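Local coordinates for DisA protein (Sorangium cellulosum, PDB 6CCA) that probably transfers methyl groups to the alpha-carbon of a polyketide intermediate, building the gem-dimethyl group during disorazol assembly, at residues A[99-104]-A[348-353]; A[311-316]-A[356-361]. One frame throughout, in Å; residues are numbered along the deposited sequence.

Interaction 1 of 2, residues A[99-104]-A[348-353]; sequences GRFGRL and AGLLDG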
loop_
_atom_site.group_PDB
_atom_site.type_symbol
_atom_site.label_atom_id
_atom_site.label_comp_id
_atom_site.label_asym_id
_atom_site.label_seq_id
_atom_site.Cartn_x
_atom_site.Cartn_y
_atom_site.Cartn_z
ATOM N N GLY A 99 -6.422 5.998 -22.907
ATOM C CA GLY A 99 -5.014 6.195 -23.014
ATOM C C GLY A 99 -4.289 6.027 -21.696
ATOM O O GLY A 99 -3.237 5.392 -21.665
ATOM N N ARG A 100 -4.826 6.580 -20.597
ATOM C CA ARG A 100 -4.095 6.525 -19.327
ATOM C C ARG A 100 -3.956 5.063 -18.808
ATOM O O ARG A 100 -3.131 4.790 -17.902
ATOM C CB ARG A 100 -4.738 7.404 -18.259
ATOM C CG ARG A 100 -6.051 6.855 -17.735
ATOM C CD ARG A 100 -6.457 7.419 -16.380
ATOM N NE ARG A 100 -7.725 8.128 -16.470
ATOM C CZ ARG A 100 -8.158 9.008 -15.568
ATOM N NH1 ARG A 100 -7.433 9.295 -14.479
ATOM N NH2 ARG A 100 -9.326 9.616 -15.752
ATOM N N PHE A 101 -4.753 4.161 -19.380
ATOM C CA PHE A 101 -4.647 2.687 -19.155
ATOM C C PHE A 101 -3.892 1.786 -20.157
ATOM O O PHE A 101 -4.034 0.538 -20.145
ATOM C CB PHE A 101 -6.078 2.145 -18.930
ATOM C CG PHE A 101 -6.728 2.710 -17.705
ATOM C CD1 PHE A 101 -6.000 2.824 -16.504
ATOM C CD2 PHE A 101 -8.028 3.135 -17.735
ATOM C CE1 PHE A 101 -6.582 3.331 -15.358
ATOM C CE2 PHE A 101 -8.625 3.640 -16.598
ATOM C CZ PHE A 101 -7.908 3.732 -15.400
ATOM N N GLY A 102 -3.050 2.380 -20.988
ATOM C CA GLY A 102 -2.158 1.609 -21.790
ATOM C C GLY A 102 -1.323 0.597 -21.039
ATOM O O GLY A 102 -1.258 -0.579 -21.447
ATOM N N ARG A 103 -0.626 1.048 -19.981
ATOM C CA ARG A 103 0.274 0.178 -19.236
ATOM C C ARG A 103 -0.621 -0.810 -18.385
ATOM O O ARG A 103 -0.303 -1.978 -18.315
ATOM C CB ARG A 103 1.231 0.959 -18.312
ATOM C CG ARG A 103 2.324 1.734 -19.035
ATOM C CD ARG A 103 3.111 2.626 -18.089
ATOM N NE ARG A 103 2.303 3.775 -17.694
ATOM C CZ ARG A 103 2.657 4.683 -16.789
ATOM N NH1 ARG A 103 3.810 4.587 -16.136
ATOM N NH2 ARG A 103 1.819 5.656 -16.512
ATOM N N LEU A 104 -1.741 -0.359 -17.844
ATOM C CA LEU A 104 -2.620 -1.347 -17.147
ATOM C C LEU A 104 -3.019 -2.497 -18.142
ATOM O O LEU A 104 -2.968 -3.669 -17.841
ATOM C CB LEU A 104 -3.877 -0.667 -16.613
ATOM C CG LEU A 104 -4.886 -1.592 -15.861
ATOM C CD1 LEU A 104 -4.232 -2.422 -14.797
ATOM C CD2 LEU A 104 -6.052 -0.760 -15.340
ATOM N N ALA A 348 -6.390 -1.299 -7.243
ATOM C CA ALA A 348 -5.449 -0.156 -7.076
ATOM C C ALA A 348 -4.852 0.270 -8.410
ATOM O O ALA A 348 -4.602 1.441 -8.649
ATOM C CB ALA A 348 -4.355 -0.540 -6.075
ATOM N N GLY A 349 -4.705 -0.670 -9.358
ATOM C CA GLY A 349 -4.225 -0.346 -10.734
ATOM C C GLY A 349 -5.023 0.600 -11.596
ATOM O O GLY A 349 -4.574 1.056 -12.690
ATOM N N LEU A 350 -6.268 0.843 -11.169
ATOM C CA LEU A 350 -7.117 1.771 -11.827
ATOM C C LEU A 350 -6.823 3.215 -11.350
ATOM O O LEU A 350 -7.323 4.133 -11.958
ATOM C CB LEU A 350 -8.598 1.475 -11.537
ATOM C CG LEU A 350 -9.116 0.157 -12.108
ATOM C CD1 LEU A 350 -10.408 -0.223 -11.428
ATOM C CD2 LEU A 350 -9.278 0.245 -13.606
ATOM N N LEU A 351 -6.006 3.403 -10.327
ATOM C CA LEU A 351 -5.828 4.756 -9.701
ATOM C C LEU A 351 -4.545 5.419 -10.164
ATOM O O LEU A 351 -3.550 4.745 -10.460
ATOM C CB LEU A 351 -5.779 4.623 -8.178
ATOM C CG LEU A 351 -7.063 4.180 -7.473
ATOM C CD1 LEU A 351 -6.838 3.877 -5.979
ATOM C CD2 LEU A 351 -8.140 5.214 -7.696
ATOM N N ASP A 352 -4.554 6.744 -10.214
ATOM C CA ASP A 352 -3.384 7.494 -10.695
ATOM C C ASP A 352 -2.152 7.255 -9.865
ATOM O O ASP A 352 -1.053 7.179 -10.391
ATOM C CB ASP A 352 -3.698 8.993 -10.662
ATOM C CG ASP A 352 -4.721 9.432 -11.721
ATOM O OD1 ASP A 352 -5.164 8.654 -12.556
ATOM O OD2 ASP A 352 -5.092 10.609 -11.702
ATOM N N GLY A 353 -2.340 7.138 -8.549
ATOM C CA GLY A 353 -1.229 6.921 -7.609
ATOM C C GLY A 353 -0.399 5.685 -7.919
ATOM O O GLY A 353 0.822 5.662 -7.677
#
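Leu350 meets Leu104 and Phe101 at the buried end of this contact. Its CD2 methyl comes to 3.8 Å from Leu104 CD2, the two leucines crossing at an angle. The same Leu350 CD2 lies 4.2 Å from Phe101 CZ, above the ring near that atom, on the face opposite Arg100 CG. The Leu350 CA–CB bond does not aim at the other segment; with CG anti to the carbonyl carbon (chi1 -66°), the branched end swings back to reach both partners. Tyr165 and Leu168 of helix 165-169 and Ala175 of helix 175-179 also pack on this side chain.

Leu104 CD2 also rests 3.5 Å from Gly349 O. That oxygen accepts a hydrogen bond from Trp355 NE1, and the methyl packs beside it. The Phe101 ring turns its edge to the next carbonyl, with CZ 3.5 Å from Leu350 O near the ring plane.

At the exposed end, Arg100 NH1 forms a salt bridge with Asp352 OD1 at 3.0 Å. The hydrogen bond within it is weak, bent to 134° at the hydrogen, and the guanidinium and carboxylate planes are 34° apart.

This is helix-start-to-loop packing between distant parts of the chain: Phe101, the N-cap residue of helix 102-114, and Leu104 in its first turn pack on the 3-10 turn 348-350, in the loop after helix 342-346.

Interaction 2 of 2, residues A[311-316]-A[356-361]; sequences ATKNLR and LFEDAA
Two hydrogen bonds tie the segments together, one from Glu358 N to Lys313 O and one from Leu315 N to Asp359 OD2. Glu358 N lies 2.9 Å from Lys313 O, in the carbonyl plane and on a lone pair. The second bond is nearly straight, with 170° at the hydrogen, and meets the syn side of the carboxylate though 31° out of its plane. Asp359 CG sits between its own backbone N and carbonyl carbon (chi1 54°), which turns the carboxylate toward the start of helix 315-325. Asp359 OD2 also accepts a hydrogen bond of 2.7 Å from water 1, which in turn accepts from Arg316 N, while OD1 is held by Arg363 in a salt bridge. A CA-H...O contact from Phe357 CA to Thr312 O, 3.5 Å, lies next to the backbone bond.

The apolar part is made by the Lys313 chain and Leu356. Lys313 CG lies 3.9 Å from Leu356 CG as the side chains cross; the leucine's CD1 branch lies by Lys313 CE, and its CD2 branch reaches 3.8 Å from Thr312 CA. Lys313 and Glu358 run alongside each other in the same direction. At 4.7 Å, Lys313 NZ and Glu358 OE2 are not in contact, though the opposite charges would probably still attract.

Asn314 is the N-cap of helix 315-325, its OD1 accepting from Ser317 N. Asp359 supplements this cap from the loop, at the helix of the beta-alpha-beta crossover between parallel strands 300-306 and 330-337, consistent with a class I (Rossmann-like) methyltransferase fold.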
loop_
_atom_site.group_PDB
_atom_site.type_symbol
_atom_site.label_atom_id
_atom_site.label_comp_id
_atom_site.label_asym_id
_atom_site.label_seq_id
_atom_site.Cartn_x
_atom_site.Cartn_y
_atom_site.Cartn_z
ATOM N N ALA A 311 3.530 5.986 -3.604
ATOM C CA ALA A 311 2.793 6.857 -4.576
ATOM C C ALA A 311 3.510 8.135 -4.819
ATOM O O ALA A 311 3.064 9.194 -4.381
ATOM C CB ALA A 311 1.370 7.136 -4.121
ATOM N N THR A 312 4.631 8.036 -5.519
ATOM C CA THR A 312 5.501 9.161 -5.737
ATOM C C THR A 312 6.228 8.959 -7.052
ATOM O O THR A 312 6.440 7.831 -7.494
ATOM C CB THR A 312 6.536 9.286 -4.580
ATOM O OG1 THR A 312 7.375 10.428 -4.839
ATOM C CG2 THR A 312 7.429 8.056 -4.496
ATOM N N LYS A 313 6.680 10.040 -7.661
ATOM C CA LYS A 313 7.373 9.956 -8.926
ATOM C C LYS A 313 8.761 9.437 -8.837
ATOM O O LYS A 313 9.205 8.700 -9.705
ATOM C CB LYS A 313 7.438 11.352 -9.567
ATOM C CG LYS A 313 6.101 11.770 -10.089
ATOM C CD LYS A 313 6.168 13.059 -10.881
ATOM C CE LYS A 313 4.748 13.445 -11.289
ATOM N NZ LYS A 313 4.602 14.921 -11.381
ATOM N N ASN A 314 9.459 9.847 -7.782
ATOM C CA ASN A 314 10.796 9.443 -7.526
ATOM C C ASN A 314 11.026 9.031 -6.074
ATOM O O ASN A 314 11.051 9.858 -5.183
ATOM C CB ASN A 314 11.764 10.587 -7.846
ATOM C CG ASN A 314 13.187 10.103 -7.823
ATOM O OD1 ASN A 314 13.809 9.971 -6.778
ATOM N ND2 ASN A 314 13.676 9.703 -8.988
ATOM N N LEU A 315 11.191 7.738 -5.857
ATOM C CA LEU A 315 11.266 7.184 -4.519
ATOM C C LEU A 315 12.478 7.692 -3.739
ATOM O O LEU A 315 12.354 8.051 -2.576
ATOM C CB LEU A 315 11.180 5.642 -4.595
ATOM C CG LEU A 315 10.857 4.896 -3.295
ATOM C CD1 LEU A 315 9.616 5.535 -2.627
ATOM C CD2 LEU A 315 10.673 3.401 -3.554
ATOM N N ARG A 316 13.644 7.701 -4.378
ATOM C CA ARG A 316 14.872 8.131 -3.716
ATOM C C ARG A 316 14.763 9.568 -3.216
ATOM O O ARG A 316 15.222 9.895 -2.122
ATOM C CB ARG A 316 16.067 7.992 -4.662
ATOM C CG ARG A 316 16.504 6.557 -4.903
ATOM C CD ARG A 316 17.726 6.497 -5.805
ATOM N NE ARG A 316 17.979 5.145 -6.295
ATOM C CZ ARG A 316 18.704 4.239 -5.645
ATOM N NH1 ARG A 316 19.251 4.539 -4.475
ATOM N NH2 ARG A 316 18.881 3.032 -6.166
ATOM N N LEU A 356 2.090 6.571 -10.934
ATOM C CA LEU A 356 2.760 7.901 -10.820
ATOM C C LEU A 356 4.239 7.752 -11.040
ATOM O O LEU A 356 4.892 8.643 -11.546
ATOM C CB LEU A 356 2.416 8.517 -9.436
ATOM C CG LEU A 356 2.688 10.024 -9.249
ATOM C CD1 LEU A 356 1.805 10.919 -10.123
ATOM C CD2 LEU A 356 2.502 10.384 -7.789
ATOM N N PHE A 357 4.791 6.606 -10.657
ATOM C CA PHE A 357 6.213 6.385 -10.692
ATOM C C PHE A 357 6.888 6.678 -12.042
ATOM O O PHE A 357 6.386 6.270 -13.082
ATOM C CB PHE A 357 6.589 4.971 -10.205
ATOM C CG PHE A 357 6.083 3.870 -11.078
ATOM C CD1 PHE A 357 4.762 3.424 -10.974
ATOM C CD2 PHE A 357 6.916 3.285 -12.027
ATOM C CE1 PHE A 357 4.290 2.394 -11.801
ATOM C CE2 PHE A 357 6.442 2.273 -12.853
ATOM C CZ PHE A 357 5.123 1.825 -12.743
ATOM N N GLU A 358 8.059 7.306 -11.972
ATOM C CA GLU A 358 8.936 7.679 -13.080
ATOM C C GLU A 358 10.314 7.028 -12.992
ATOM O O GLU A 358 11.226 7.371 -13.751
ATOM C CB GLU A 358 9.066 9.208 -13.111
ATOM C CG GLU A 358 7.739 9.768 -13.601
ATOM C CD GLU A 358 7.739 11.250 -13.870
ATOM O OE1 GLU A 358 8.802 11.861 -13.691
ATOM O OE2 GLU A 358 6.647 11.770 -14.222
ATOM N N ASP A 359 10.443 6.076 -12.078
ATOM C CA ASP A 359 11.649 5.331 -11.780
ATOM C C ASP A 359 11.245 3.872 -11.747
ATOM O O ASP A 359 11.429 3.174 -10.748
ATOM C CB ASP A 359 12.298 5.757 -10.431
ATOM C CG ASP A 359 11.315 5.692 -9.229
ATOM O OD1 ASP A 359 10.119 5.416 -9.461
ATOM O OD2 ASP A 359 11.722 5.955 -8.068
ATOM N N ALA A 360 10.830 3.342 -12.896
ATOM C CA ALA A 360 10.442 1.937 -13.005
ATOM C C ALA A 360 11.437 0.947 -12.570
ATOM O O ALA A 360 11.041 -0.064 -12.018
ATOM C CB ALA A 360 9.992 1.621 -14.447
ATOM N N ALA A 361 12.741 1.174 -12.801
ATOM C CA ALA A 361 13.747 0.199 -12.402
ATOM C C ALA A 361 13.879 0.050 -10.912
ATOM O O ALA A 361 14.495 -0.900 -10.464
ATOM C CB ALA A 361 15.133 0.572 -12.920
HETATM O O HOH W 1 14.124 6.699 -7.214
#

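Overall arrangement
Both contacts use the loop between helices 342-346 and 372-381, with centres 14 Å apart, and they touch where Gly353 O packs against Ala311 CB. Interaction 1 joins that loop to the N-terminal helical region and is mostly buried, its leucine and phenylalanine packing fringed by one exposed salt bridge. Interaction 2 joins a later part of the loop to the turn before helix 315-325 of the parallel sheet region and is only partly buried; one backbone hydrogen bond, a carboxylate and a water do more of the work there. Each lies at the start of a helix, but in 99-104 the N-cap residue packs through its ring, whereas in 311-316 a carboxylate from the loop receives a helix N-H.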